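Long-range contact in GST N-terminal domain-containing protein (Pseudomonas syringae pv. tomato, PDB 3IC8), which is of unknown function but has the glutathione S-transferase fold, consistent with glutathione transferase or a similar glutathione-dependent activity: residues V55-Y63 with A231-A241. Sequence-based numbering, arbitrary orientation.
Sequences VLQIGADIY and AIEIASNATPA
Gln57, near the end of strand 55-58, reaches across to Ala231 in helix 228-237. With CG anti to the backbone N (chi1 171°) and the chain extended beyond it, CB and CG lead across without a close partner on the helix, and CD comes within 3.9 Å of Ala231 O. At the tip OE1 lies 3.6 Å from Ala231 CB and accepts a hydrogen bond from His7 NE2 on the neighbouring strand 4-8, while NE2 donates both its hydrogens. One runs almost straight (174°), in the amide plane, to Gly59 O of its own turn; the other goes to Ala231 O, 3.1 Å from Gln57 NE2, arriving from above that carbonyl's plane, on the face opposite the helical donor Ala235 N. Glutamine suits a buried place that offers two carbonyl acceptors and a histidine donor, since one amide can serve all three, and these bonds fix which way round it lies.

Strands 55-58 and 61-63 form the beta hairpin of the thioredoxin-like N-terminal domain of the glutathione S-transferase fold, and its type II' turn, Ile58 to Asp61, presses on the helix end. Gly59 suits the first inner position, where phi is positive (62°), and its lack of a side chain leaves room for Ala238 CB, 3.9 Å from Gly59 CA. Small Ala235 lets Gly59 O come within 3.4 Å of its CA in a CA-H...O contact. Ala60 CB faces Ala235 O and packs 3.9 Å from Pro240 CG. Beyond the helix, Asp61 OD2 uses its syn lone pair to take Ala241 N at 3.0 Å, and OD1 accepts from His299 of strand 296-300.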
ATOM      1  N   VAL A  55      17.987  22.433  11.613  1.00 20.33           N
ATOM      2  CA  VAL A  55      19.357  22.461  12.046  1.00 20.07           C
ATOM      3  C   VAL A  55      19.702  21.196  12.793  1.00 20.09           C
ATOM      4  O   VAL A  55      18.920  20.688  13.533  1.00 19.57           O
ATOM      5  CB  VAL A  55      19.613  23.686  12.890  1.00 20.15           C
ATOM      6  CG1 VAL A  55      20.772  23.501  13.771  1.00 20.81           C
ATOM      7  CG2 VAL A  55      19.839  24.846  12.025  1.00 20.39           C
ATOM      8  N   LEU A  56      20.893  20.687  12.572  1.00 20.76           N
ATOM      9  CA  LEU A  56      21.313  19.444  13.183  1.00 21.71           C
ATOM     10  C   LEU A  56      22.311  19.611  14.325  1.00 21.91           C
ATOM     11  O   LEU A  56      23.351  20.179  14.168  1.00 21.19           O
ATOM     12  CB  LEU A  56      21.900  18.546  12.125  1.00 21.74           C
ATOM     13  CG  LEU A  56      21.885  17.037  12.249  1.00 22.81           C
ATOM     14  CD1 LEU A  56      23.200  16.482  11.925  1.00 20.10           C
ATOM     15  CD2 LEU A  56      21.447  16.572  13.564  1.00 22.06           C
ATOM     16  N   GLN A  57      21.960  19.101  15.492  1.00 22.43           N
ATOM     17  CA  GLN A  57      22.853  19.154  16.620  1.00 22.79           C
ATOM     18  C   GLN A  57      23.312  17.786  17.042  1.00 23.49           C
ATOM     19  O   GLN A  57      22.519  16.911  17.261  1.00 24.03           O
ATOM     20  CB  GLN A  57      22.188  19.837  17.803  1.00 22.37           C
ATOM     21  CG  GLN A  57      22.957  19.740  19.069  1.00 21.01           C
ATOM     22  CD  GLN A  57      22.257  20.357  20.245  1.00 23.73           C
ATOM     23  OE1 GLN A  57      21.087  20.614  20.208  1.00 22.77           O
ATOM     24  NE2 GLN A  57      22.988  20.603  21.288  1.00 22.41           N
ATOM     25  N   ILE A  58      24.615  17.632  17.152  1.00 23.78           N
ATOM     26  CA  ILE A  58      25.215  16.522  17.831  1.00 23.83           C
ATOM     27  C   ILE A  58      26.194  17.042  18.862  1.00 24.07           C
ATOM     28  O   ILE A  58      27.254  17.497  18.533  1.00 24.65           O
ATOM     29  CB  ILE A  58      25.920  15.660  16.835  1.00 23.62           C
ATOM     30  CG1 ILE A  58      24.915  15.169  15.827  1.00 23.10           C
ATOM     31  CG2 ILE A  58      26.518  14.511  17.490  1.00 23.96           C
ATOM     32  CD1 ILE A  58      25.486  14.737  14.599  1.00 20.36           C
ATOM     33  N   GLY A  59      25.810  16.979  20.124  1.00 24.06           N
ATOM     34  CA  GLY A  59      26.606  17.540  21.186  1.00 23.48           C
ATOM     35  C   GLY A  59      26.808  19.026  21.105  1.00 23.18           C
ATOM     36  O   GLY A  59      25.896  19.786  21.119  1.00 22.57           O
ATOM     37  N   ALA A  60      28.058  19.413  21.017  1.00 23.20           N
ATOM     38  CA  ALA A  60      28.445  20.787  20.880  1.00 23.66           C
ATOM     39  C   ALA A  60      28.821  21.095  19.449  1.00 23.62           C
ATOM     40  O   ALA A  60      29.493  22.043  19.200  1.00 23.87           O
ATOM     41  CB  ALA A  60      29.561  21.117  21.810  1.00 23.23           C
ATOM     42  N   ASP A  61      28.376  20.275  18.517  1.00 24.15           N
ATOM     43  CA  ASP A  61      28.544  20.549  17.108  1.00 24.76           C
ATOM     44  C   ASP A  61      27.202  20.844  16.481  1.00 25.06           C
ATOM     45  O   ASP A  61      26.274  20.091  16.605  1.00 25.47           O
ATOM     46  CB  ASP A  61      29.197  19.383  16.389  1.00 24.67           C
ATOM     47  CG  ASP A  61      30.638  19.219  16.738  1.00 25.78           C
ATOM     48  OD1 ASP A  61      31.460  19.981  16.260  1.00 25.09           O
ATOM     49  OD2 ASP A  61      30.951  18.307  17.479  1.00 25.57           O
ATOM     50  N   ILE A  62      27.126  21.976  15.817  1.00 24.96           N
ATOM     51  CA  ILE A  62      25.919  22.440  15.220  1.00 24.89           C
ATOM     52  C   ILE A  62      26.102  22.489  13.731  1.00 25.15           C
ATOM     53  O   ILE A  62      27.044  23.046  13.257  1.00 25.44           O
ATOM     54  CB  ILE A  62      25.560  23.804  15.780  1.00 25.25           C
ATOM     55  CG1 ILE A  62      24.939  23.627  17.147  1.00 26.32           C
ATOM     56  CG2 ILE A  62      24.538  24.467  14.955  1.00 23.85           C
ATOM     57  CD1 ILE A  62      25.857  23.792  18.239  1.00 27.93           C
ATOM     58  N   TYR A  63      25.189  21.881  12.998  1.00 24.87           N
ATOM     59  CA  TYR A  63      25.286  21.818  11.558  1.00 24.66           C
ATOM     60  C   TYR A  63      24.164  22.569  10.889  1.00 25.45           C
ATOM     61  O   TYR A  63      23.027  22.303  11.116  1.00 25.73           O
ATOM     62  CB  TYR A  63      25.279  20.372  11.106  1.00 24.15           C
ATOM     63  CG  TYR A  63      26.428  19.575  11.620  1.00 23.36           C
ATOM     64  CD1 TYR A  63      27.518  19.340  10.845  1.00 22.60           C
ATOM     65  CD2 TYR A  63      26.425  19.072  12.885  1.00 21.97           C
ATOM     66  CE1 TYR A  63      28.540  18.634  11.301  1.00 22.63           C
ATOM     67  CE2 TYR A  63      27.441  18.376  13.336  1.00 22.33           C
ATOM     68  CZ  TYR A  63      28.502  18.153  12.544  1.00 22.42           C
ATOM     69  OH  TYR A  63      29.547  17.433  13.007  1.00 24.03           O
ATOM     70  N   ALA A 231      18.512  20.680  25.187  1.00 25.72           N
ATOM     71  CA  ALA A 231      19.447  20.714  24.102  1.00 25.42           C
ATOM     72  C   ALA A 231      20.614  21.626  24.368  1.00 25.58           C
ATOM     73  O   ALA A 231      21.714  21.321  24.029  1.00 25.72           O
ATOM     74  CB  ALA A 231      18.750  21.096  22.869  1.00 25.19           C
ATOM     75  N   ILE A 232      20.371  22.765  24.964  1.00 25.54           N
ATOM     76  CA  ILE A 232      21.465  23.605  25.338  1.00 25.82           C
ATOM     77  C   ILE A 232      22.354  22.909  26.354  1.00 26.63           C
ATOM     78  O   ILE A 232      23.548  22.953  26.261  1.00 26.55           O
ATOM     79  CB  ILE A 232      20.973  24.894  25.915  1.00 25.71           C
ATOM     80  CG1 ILE A 232      20.371  25.727  24.816  1.00 26.32           C
ATOM     81  CG2 ILE A 232      22.083  25.643  26.494  1.00 24.61           C
ATOM     82  CD1 ILE A 232      19.661  26.889  25.276  1.00 25.42           C
ATOM     83  N   GLU A 233      21.769  22.231  27.315  1.00 26.89           N
ATOM     84  CA  GLU A 233      22.568  21.568  28.313  1.00 28.20           C
ATOM     85  C   GLU A 233      23.432  20.507  27.709  1.00 28.48           C
ATOM     86  O   GLU A 233      24.548  20.314  28.115  1.00 28.58           O
ATOM     87  CB  GLU A 233      21.720  20.962  29.412  1.00 28.55           C
ATOM     88  CG  GLU A 233      20.977  21.954  30.241  1.00 30.75           C
ATOM     89  CD  GLU A 233      21.853  22.938  30.964  1.00 33.74           C
ATOM     90  OE1 GLU A 233      22.703  22.518  31.754  1.00 36.56           O
ATOM     91  OE2 GLU A 233      21.667  24.139  30.772  1.00 33.66           O
ATOM     92  N   ILE A 234      22.905  19.814  26.726  1.00 28.65           N
ATOM     93  CA  ILE A 234      23.641  18.750  26.124  1.00 28.47           C
ATOM     94  C   ILE A 234      24.869  19.309  25.491  1.00 28.87           C
ATOM     95  O   ILE A 234      25.904  18.713  25.544  1.00 29.38           O
ATOM     96  CB  ILE A 234      22.820  18.004  25.102  1.00 28.84           C
ATOM     97  CG1 ILE A 234      21.991  16.945  25.792  1.00 27.05           C
ATOM     98  CG2 ILE A 234      23.707  17.375  24.068  1.00 26.19           C
ATOM     99  CD1 ILE A 234      20.766  16.622  25.088  1.00 25.46           C
ATOM    100  N   ALA A 235      24.745  20.461  24.878  1.00 28.95           N
ATOM    101  CA  ALA A 235      25.877  21.109  24.275  1.00 29.06           C
ATOM    102  C   ALA A 235      26.889  21.502  25.304  1.00 29.57           C
ATOM    103  O   ALA A 235      28.046  21.368  25.092  1.00 29.94           O
ATOM    104  CB  ALA A 235      25.439  22.304  23.531  1.00 28.63           C
ATOM    105  N   SER A 236      26.430  22.040  26.410  1.00 30.18           N
ATOM    106  CA  SER A 236      27.303  22.519  27.457  1.00 30.81           C
ATOM    107  C   SER A 236      28.135  21.434  28.103  1.00 30.89           C
ATOM    108  O   SER A 236      29.307  21.608  28.340  1.00 30.88           O
ATOM    109  CB  SER A 236      26.451  23.169  28.524  1.00 30.70           C
ATOM    110  OG  SER A 236      27.112  24.249  29.103  1.00 32.98           O
ATOM    111  N   ASN A 237      27.482  20.334  28.421  1.00 30.87           N
ATOM    112  CA  ASN A 237      28.110  19.128  28.917  1.00 30.72           C
ATOM    113  C   ASN A 237      29.005  18.419  27.946  1.00 30.53           C
ATOM    114  O   ASN A 237      29.939  17.770  28.339  1.00 30.83           O
ATOM    115  CB  ASN A 237      27.099  18.180  29.524  1.00 30.45           C
ATOM    116  CG  ASN A 237      26.442  18.754  30.713  1.00 30.68           C
ATOM    117  OD1 ASN A 237      27.004  19.591  31.384  1.00 33.42           O
ATOM    118  ND2 ASN A 237      25.236  18.339  30.972  1.00 30.08           N
ATOM    119  N   ALA A 238      28.689  18.525  26.676  1.00 30.12           N
ATOM    120  CA  ALA A 238      29.479  17.913  25.643  1.00 30.10           C
ATOM    121  C   ALA A 238      30.684  18.738  25.269  1.00 30.04           C
ATOM    122  O   ALA A 238      30.767  19.888  25.609  1.00 30.49           O
ATOM    123  CB  ALA A 238      28.641  17.664  24.452  1.00 29.97           C
ATOM    124  N   THR A 239      31.612  18.136  24.552  1.00 29.59           N
ATOM    125  CA  THR A 239      32.702  18.876  23.961  1.00 29.20           C
ATOM    126  C   THR A 239      32.796  18.582  22.474  1.00 29.41           C
ATOM    127  O   THR A 239      32.547  17.493  22.030  1.00 29.54           O
ATOM    128  CB  THR A 239      34.068  18.679  24.688  1.00 29.19           C
ATOM    129  OG1 THR A 239      34.753  17.564  24.146  1.00 28.66           O
ATOM    130  CG2 THR A 239      33.873  18.449  26.134  1.00 28.03           C
ATOM    131  N   PRO A 240      33.160  19.589  21.713  1.00 29.42           N
ATOM    132  CA  PRO A 240      33.119  19.507  20.270  1.00 29.20           C
ATOM    133  C   PRO A 240      34.046  18.469  19.728  1.00 28.95           C
ATOM    134  O   PRO A 240      35.108  18.259  20.243  1.00 29.10           O
ATOM    135  CB  PRO A 240      33.602  20.873  19.849  1.00 29.25           C
ATOM    136  CG  PRO A 240      33.312  21.716  20.927  1.00 29.37           C
ATOM    137  CD  PRO A 240      33.465  20.947  22.151  1.00 29.30           C
ATOM    138  N   ALA A 241      33.623  17.841  18.656  1.00 28.56           N
ATOM    139  CA  ALA A 241      34.335  16.751  18.062  1.00 28.53           C
ATOM    140  C   ALA A 241      35.642  17.210  17.489  1.00 28.50           C
ATOM    141  O   ALA A 241      35.838  18.358  17.196  1.00 27.96           O
ATOM    142  CB  ALA A 241      33.521  16.139  17.008  1.00 28.12           C
TER